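Local coordinates for protein PlzA (Borrelia burgdorferi, PDB 7MIE) that binds the bacterial second messenger c-di-GMP through a PilZ domain and probably acts as a receptor in c-di-GMP signalling, at residues 204-216 with 259-271. Sequence-based numbering, arbitrary orientation.
Sequences KDLSYGGALVISS and VFALGIAFDEDKI. With C2E (9,9'-[(2R,3R,3aS,5S,7aR,9R,10R,10aS,12S,14aR)-3,5,10,12-tetrahydroxy-5,12-dioxidooctahydro-2H,7H-difuro[3,2-d:3',2'-j][1,3,7,9,2,8]tetraoxadiphosphacyclododecine-2,9-diyl]bis(2-amino-1,9-dihydro-6H-purin-6-one)), chain C.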
loop_
_atom_site.group_PDB
_atom_site.type_symbol
_atom_site.label_atom_id
_atom_site.label_comp_id
_atom_site.label_asym_id
_atom_site.label_seq_id
_atom_site.Cartn_x
_atom_site.Cartn_y
_atom_site.Cartn_z
ATOM N N LYS A 204 -0.777 -19.764 -5.052
ATOM C CA LYS A 204 -1.247 -19.508 -6.409
ATOM C C LYS A 204 -1.395 -18.011 -6.675
ATOM O O LYS A 204 -1.103 -17.577 -7.784
ATOM C CB LYS A 204 -2.548 -20.257 -6.700
ATOM C CG LYS A 204 -2.457 -21.772 -6.533
ATOM C CD LYS A 204 -1.167 -22.407 -7.064
ATOM C CE LYS A 204 -1.106 -22.543 -8.577
ATOM N NZ LYS A 204 0.157 -23.194 -9.030
ATOM N N ASP A 205 -1.863 -17.234 -5.678
ATOM C CA ASP A 205 -1.902 -15.786 -5.817
ATOM C C ASP A 205 -1.823 -15.113 -4.449
ATOM O O ASP A 205 -2.100 -15.749 -3.418
ATOM C CB ASP A 205 -3.064 -15.311 -6.710
ATOM C CG ASP A 205 -4.472 -15.481 -6.157
ATOM O OD1 ASP A 205 -4.705 -15.033 -5.040
ATOM O OD2 ASP A 205 -5.358 -16.048 -6.895
ATOM N N LEU A 206 -1.376 -13.856 -4.471
ATOM C CA LEU A 206 -1.238 -13.035 -3.264
ATOM C C LEU A 206 -1.845 -11.657 -3.508
ATOM O O LEU A 206 -1.775 -11.129 -4.614
ATOM C CB LEU A 206 0.246 -12.821 -2.921
ATOM C CG LEU A 206 1.041 -14.053 -2.472
ATOM C CD1 LEU A 206 2.513 -13.678 -2.223
ATOM C CD2 LEU A 206 0.426 -14.615 -1.177
ATOM N N SER A 207 -2.343 -11.032 -2.434
ATOM C CA SER A 207 -2.736 -9.640 -2.511
ATOM C C SER A 207 -2.533 -9.018 -1.136
ATOM O O SER A 207 -2.171 -9.708 -0.176
ATOM C CB SER A 207 -4.174 -9.543 -2.991
ATOM O OG SER A 207 -5.023 -10.093 -1.995
ATOM N N TYR A 208 -2.785 -7.713 -1.026
ATOM C CA TYR A 208 -2.669 -7.029 0.252
ATOM C C TYR A 208 -3.499 -7.738 1.332
ATOM O O TYR A 208 -3.066 -7.801 2.475
ATOM C CB TYR A 208 -3.147 -5.571 0.091
ATOM C CG TYR A 208 -2.104 -4.613 -0.457
ATOM C CD1 TYR A 208 -0.872 -4.465 0.168
ATOM C CD2 TYR A 208 -2.376 -3.829 -1.576
ATOM C CE1 TYR A 208 0.101 -3.590 -0.314
ATOM C CE2 TYR A 208 -1.445 -2.895 -2.030
ATOM C CZ TYR A 208 -0.213 -2.792 -1.415
ATOM O OH TYR A 208 0.717 -1.892 -1.855
ATOM N N GLY A 209 -4.653 -8.285 0.945
ATOM C CA GLY A 209 -5.620 -8.757 1.933
ATOM C C GLY A 209 -5.764 -10.278 2.041
ATOM O O GLY A 209 -6.556 -10.760 2.870
ATOM N N GLY A 210 -5.054 -11.056 1.215
ATOM C CA GLY A 210 -5.225 -12.506 1.310
ATOM C C GLY A 210 -4.392 -13.284 0.296
ATOM O O GLY A 210 -3.443 -12.749 -0.276
ATOM N N ALA A 211 -4.805 -14.536 0.032
ATOM C CA ALA A 211 -4.020 -15.454 -0.769
ATOM C C ALA A 211 -4.914 -16.569 -1.275
ATOM O O ALA A 211 -5.961 -16.831 -0.692
ATOM C CB ALA A 211 -2.872 -16.043 0.046
ATOM N N LEU A 212 -4.517 -17.171 -2.395
ATOM C CA LEU A 212 -5.129 -18.424 -2.813
ATOM C C LEU A 212 -4.021 -19.457 -2.773
ATOM O O LEU A 212 -2.928 -19.180 -3.268
ATOM C CB LEU A 212 -5.668 -18.310 -4.247
ATOM C CG LEU A 212 -6.265 -19.608 -4.815
ATOM C CD1 LEU A 212 -7.554 -20.013 -4.087
ATOM C CD2 LEU A 212 -6.559 -19.453 -6.299
ATOM N N VAL A 213 -4.285 -20.607 -2.122
ATOM C CA VAL A 213 -3.285 -21.653 -2.041
ATOM C C VAL A 213 -3.927 -22.961 -2.506
ATOM O O VAL A 213 -5.138 -23.113 -2.451
ATOM C CB VAL A 213 -2.718 -21.813 -0.620
ATOM C CG1 VAL A 213 -2.026 -20.536 -0.134
ATOM C CG2 VAL A 213 -3.812 -22.256 0.355
ATOM N N ILE A 214 -3.081 -23.866 -2.997
ATOM C CA ILE A 214 -3.497 -25.198 -3.408
ATOM C C ILE A 214 -2.843 -26.215 -2.477
ATOM O O ILE A 214 -1.691 -26.041 -2.085
ATOM C CB ILE A 214 -3.125 -25.426 -4.888
ATOM C CG1 ILE A 214 -4.202 -24.834 -5.795
ATOM C CG2 ILE A 214 -2.870 -26.900 -5.185
ATOM C CD1 ILE A 214 -4.080 -25.209 -7.255
ATOM N N SER A 215 -3.602 -27.255 -2.098
ATOM C CA SER A 215 -3.014 -28.375 -1.374
ATOM C C SER A 215 -3.971 -29.563 -1.306
ATOM O O SER A 215 -4.944 -29.633 -2.061
ATOM C CB SER A 215 -2.552 -27.963 0.007
ATOM O OG SER A 215 -3.496 -28.331 1.004
ATOM N N SER A 216 -3.643 -30.483 -0.383
ATOM C CA SER A 216 -4.486 -31.582 0.072
ATOM C C SER A 216 -4.702 -31.452 1.589
ATOM O O SER A 216 -5.741 -31.947 2.077
ATOM C CB SER A 216 -3.847 -32.900 -0.261
ATOM O OG SER A 216 -2.976 -32.766 -1.375
ATOM N N VAL A 259 -6.996 -31.922 -6.005
ATOM C CA VAL A 259 -6.440 -30.979 -4.983
ATOM C C VAL A 259 -7.491 -29.923 -4.640
ATOM O O VAL A 259 -8.463 -29.748 -5.376
ATOM C CB VAL A 259 -5.117 -30.339 -5.453
ATOM C CG1 VAL A 259 -3.934 -31.285 -5.307
ATOM C CG2 VAL A 259 -5.207 -29.780 -6.868
ATOM N N PHE A 260 -7.274 -29.219 -3.520
ATOM C CA PHE A 260 -8.221 -28.246 -2.996
ATOM C C PHE A 260 -7.608 -26.846 -3.088
ATOM O O PHE A 260 -6.486 -26.626 -2.639
ATOM C CB PHE A 260 -8.593 -28.588 -1.547
ATOM C CG PHE A 260 -8.851 -30.049 -1.253
ATOM C CD1 PHE A 260 -7.808 -30.909 -0.926
ATOM C CD2 PHE A 260 -10.139 -30.566 -1.276
ATOM C CE1 PHE A 260 -8.045 -32.250 -0.644
ATOM C CE2 PHE A 260 -10.377 -31.905 -0.996
ATOM C CZ PHE A 260 -9.330 -32.745 -0.681
ATOM N N ALA A 261 -8.351 -25.917 -3.697
ATOM C CA ALA A 261 -7.944 -24.525 -3.802
ATOM C C ALA A 261 -8.666 -23.733 -2.724
ATOM O O ALA A 261 -9.891 -23.657 -2.725
ATOM C CB ALA A 261 -8.242 -23.970 -5.182
ATOM N N LEU A 262 -7.885 -23.084 -1.860
ATOM C CA LEU A 262 -8.402 -22.439 -0.670
ATOM C C LEU A 262 -8.129 -20.930 -0.741
ATOM O O LEU A 262 -6.975 -20.531 -0.736
ATOM C CB LEU A 262 -7.634 -23.053 0.507
ATOM C CG LEU A 262 -7.955 -22.475 1.884
ATOM C CD1 LEU A 262 -9.396 -22.765 2.271
ATOM C CD2 LEU A 262 -7.002 -23.025 2.943
ATOM N N GLY A 263 -9.197 -20.124 -0.783
ATOM C CA GLY A 263 -9.108 -18.666 -0.703
ATOM C C GLY A 263 -9.088 -18.208 0.755
ATOM O O GLY A 263 -9.853 -18.727 1.563
ATOM N N ILE A 264 -8.204 -17.255 1.095
ATOM C CA ILE A 264 -7.971 -16.837 2.469
ATOM C C ILE A 264 -8.063 -15.318 2.542
ATOM O O ILE A 264 -7.476 -14.627 1.717
ATOM C CB ILE A 264 -6.554 -17.267 2.917
ATOM C CG1 ILE A 264 -6.356 -18.788 2.809
ATOM C CG2 ILE A 264 -6.232 -16.709 4.312
ATOM C CD1 ILE A 264 -4.907 -19.242 2.881
ATOM N N ALA A 265 -8.793 -14.818 3.542
ATOM C CA ALA A 265 -8.833 -13.418 3.911
ATOM C C ALA A 265 -8.031 -13.275 5.187
ATOM O O ALA A 265 -8.433 -13.844 6.226
ATOM C CB ALA A 265 -10.279 -12.994 4.186
ATOM N N PHE A 266 -6.926 -12.516 5.119
ATOM C CA PHE A 266 -6.130 -12.235 6.304
ATOM C C PHE A 266 -6.917 -11.351 7.271
ATOM O O PHE A 266 -7.617 -10.435 6.847
ATOM C CB PHE A 266 -4.803 -11.561 5.923
ATOM C CG PHE A 266 -3.941 -12.350 4.962
ATOM C CD1 PHE A 266 -3.954 -13.736 4.944
ATOM C CD2 PHE A 266 -3.115 -11.695 4.067
ATOM C CE1 PHE A 266 -3.126 -14.446 4.083
ATOM C CE2 PHE A 266 -2.317 -12.393 3.168
ATOM C CZ PHE A 266 -2.318 -13.772 3.181
ATOM N N ASP A 267 -6.800 -11.621 8.579
ATOM C CA ASP A 267 -7.480 -10.779 9.562
ATOM C C ASP A 267 -7.009 -9.334 9.424
ATOM O O ASP A 267 -5.822 -9.037 9.576
ATOM C CB ASP A 267 -7.263 -11.325 10.977
ATOM C CG ASP A 267 -7.873 -12.700 11.229
ATOM O OD1 ASP A 267 -8.687 -13.134 10.420
ATOM O OD2 ASP A 267 -7.534 -13.322 12.272
ATOM N N GLU A 268 -7.959 -8.436 9.111
ATOM C CA GLU A 268 -7.633 -7.134 8.528
ATOM C C GLU A 268 -6.822 -6.249 9.477
ATOM O O GLU A 268 -6.106 -5.354 9.031
ATOM C CB GLU A 268 -8.916 -6.396 8.134
ATOM C CG GLU A 268 -9.430 -5.481 9.230
ATOM C CD GLU A 268 -10.918 -5.159 9.242
ATOM O OE1 GLU A 268 -11.504 -4.981 8.137
ATOM O OE2 GLU A 268 -11.490 -5.097 10.367
ATOM N N ASP A 269 -6.964 -6.452 10.789
ATOM C CA ASP A 269 -6.300 -5.569 11.736
ATOM C C ASP A 269 -4.982 -6.145 12.245
ATOM O O ASP A 269 -4.384 -5.559 13.135
ATOM C CB ASP A 269 -7.231 -5.168 12.884
ATOM C CG ASP A 269 -8.338 -4.228 12.429
ATOM O OD1 ASP A 269 -8.099 -3.445 11.467
ATOM O OD2 ASP A 269 -9.441 -4.289 13.027
ATOM N N LYS A 270 -4.527 -7.271 11.675
ATOM C CA LYS A 270 -3.438 -8.051 12.229
ATOM C C LYS A 270 -2.376 -8.344 11.164
ATOM O O LYS A 270 -1.468 -9.136 11.396
ATOM C CB LYS A 270 -3.986 -9.357 12.820
ATOM C CG LYS A 270 -4.785 -9.155 14.117
ATOM C CD LYS A 270 -5.755 -10.268 14.453
ATOM C CE LYS A 270 -5.031 -11.588 14.515
ATOM N NZ LYS A 270 -5.971 -12.693 14.804
ATOM N N ILE A 271 -2.494 -7.720 9.994
ATOM C CA ILE A 271 -1.591 -8.145 8.920
ATOM C C ILE A 271 -0.194 -7.621 9.225
ATOM O O ILE A 271 -0.020 -6.436 9.449
ATOM C CB ILE A 271 -2.090 -7.665 7.541
ATOM C CG1 ILE A 271 -3.461 -8.239 7.183
ATOM C CG2 ILE A 271 -1.051 -7.985 6.464
ATOM C CD1 ILE A 271 -4.048 -7.648 5.920
HETATM P P1 C2E C . -14.374 -11.269 1.166
HETATM O O2P C2E C . -14.836 -12.507 0.526
HETATM O O1P C2E C . -14.611 -11.012 2.633
HETATM O "O5'" C2E C . -12.772 -11.351 1.053
HETATM C "C5'" C2E C . -11.998 -10.348 1.730
HETATM C "C4'" C2E C . -10.609 -10.303 1.137
HETATM O "O4'" C2E C . -9.994 -11.605 1.244
HETATM C "C3'" C2E C . -10.542 -9.995 -0.362
HETATM O "O3'" C2E C . -10.602 -8.580 -0.507
HETATM C "C2'" C2E C . -9.080 -10.444 -0.629
HETATM O "O2'" C2E C . -8.185 -9.497 -0.080
HETATM C "C1'" C2E C . -8.986 -11.702 0.251
HETATM N N9 C2E C . -9.195 -12.922 -0.513
HETATM C C8 C2E C . -10.263 -13.789 -0.515
HETATM N N7 C2E C . -10.111 -14.794 -1.335
HETATM C C5 C2E C . -8.875 -14.544 -1.938
HETATM C C6 C2E C . -8.181 -15.265 -2.938
HETATM O O6 C2E C . -8.582 -16.266 -3.549
HETATM N N1 C2E C . -6.962 -14.642 -3.260
HETATM C C2 C2E C . -6.474 -13.490 -2.676
HETATM N N2 C2E C . -5.286 -13.012 -3.105
HETATM N N3 C2E C . -7.124 -12.806 -1.740
HETATM C C4 C2E C . -8.309 -13.401 -1.429
HETATM P P11 C2E C . -10.979 -7.994 -1.970
HETATM O O21 C2E C . -10.758 -6.527 -1.827
HETATM O O11 C2E C . -10.136 -8.739 -2.971
HETATM O O5A C2E C . -12.513 -8.459 -2.152
HETATM C C5A C2E C . -13.482 -7.684 -1.402
HETATM C C4A C2E C . -14.799 -8.408 -1.435
HETATM O O4A C2E C . -15.291 -8.473 -2.794
HETATM C C3A C2E C . -14.719 -9.869 -0.990
HETATM O O3A C2E C . -14.731 -9.876 0.436
HETATM C C2A C2E C . -15.963 -10.437 -1.668
HETATM O O2A C2E C . -17.157 -10.101 -0.976
HETATM C C1A C2E C . -15.886 -9.719 -3.021
HETATM N N91 C2E C . -15.186 -10.457 -4.057
HETATM C C81 C2E C . -13.933 -10.201 -4.575
HETATM N N71 C2E C . -13.601 -11.067 -5.498
HETATM C C51 C2E C . -14.695 -11.931 -5.606
HETATM C C61 C2E C . -14.920 -13.058 -6.449
HETATM O O61 C2E C . -14.204 -13.552 -7.329
HETATM N N11 C2E C . -16.171 -13.624 -6.220
HETATM C C21 C2E C . -17.072 -13.213 -5.270
HETATM N N21 C2E C . -18.218 -13.913 -5.207
HETATM N N31 C2E C . -16.895 -12.132 -4.508
HETATM C C41 C2E C . -15.670 -11.556 -4.717
HETATM O O HOH W 1 -8.006 -9.182 4.453
#
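With CG turned anti to its carbonyl carbon (chi1 -58°), Phe-266 swings its ring beneath the start of strand 210-215, where Gly-210 CA sits over the ring face, 3.5 Å from its centroid, in a CH-pi contact. On the same side of the sheet Ala-211 CB meets Phe-266 CZ at 3.9 Å. Further along, Val-213 places CG2 between its own N and carbonyl carbon, and that methyl reaches both Leu-262 CB and Ile-264 CD1; Phe-231 and Ile-192 pack against Val-213 on this face.

The backbones run antiparallel, joined by seven N-H...O bonds, from Phe-266 N to Gly-209 O (2.9 Å) through to the nearly straight Phe-260 N to Ser-215 O (2.8 Å, 177°). A water donates to both Gly-209 O and Phe-266 O, bridging the end of the pairing.

The other face carries a guanine of c-di-GMP, laid over backbone at Gly-210, Ala-211 and Ile-264, with Ala-265 CB 3.3 Å from ribose O4'. Gly-209 and Gly-263, lacking side chains, let ligand O2' and O6 come close. Asp-205 OD1 accepts two hydrogen bonds, from N1 and N2 of C2E, both 2.9 Å. Asp-205 lies in a classic beta bulge: Leu-212 O accepts from both Lys-204 N and Asp-205 N. Arg-168 and Arg-172, spaced as R-x-x-x-R, also hydrogen-bond the ligand, as in other PilZ c-di-GMP sites, built on an antiparallel beta sheet with the D-x-S-x-x-G motif (Asp-205, Ser-207, Gly-210).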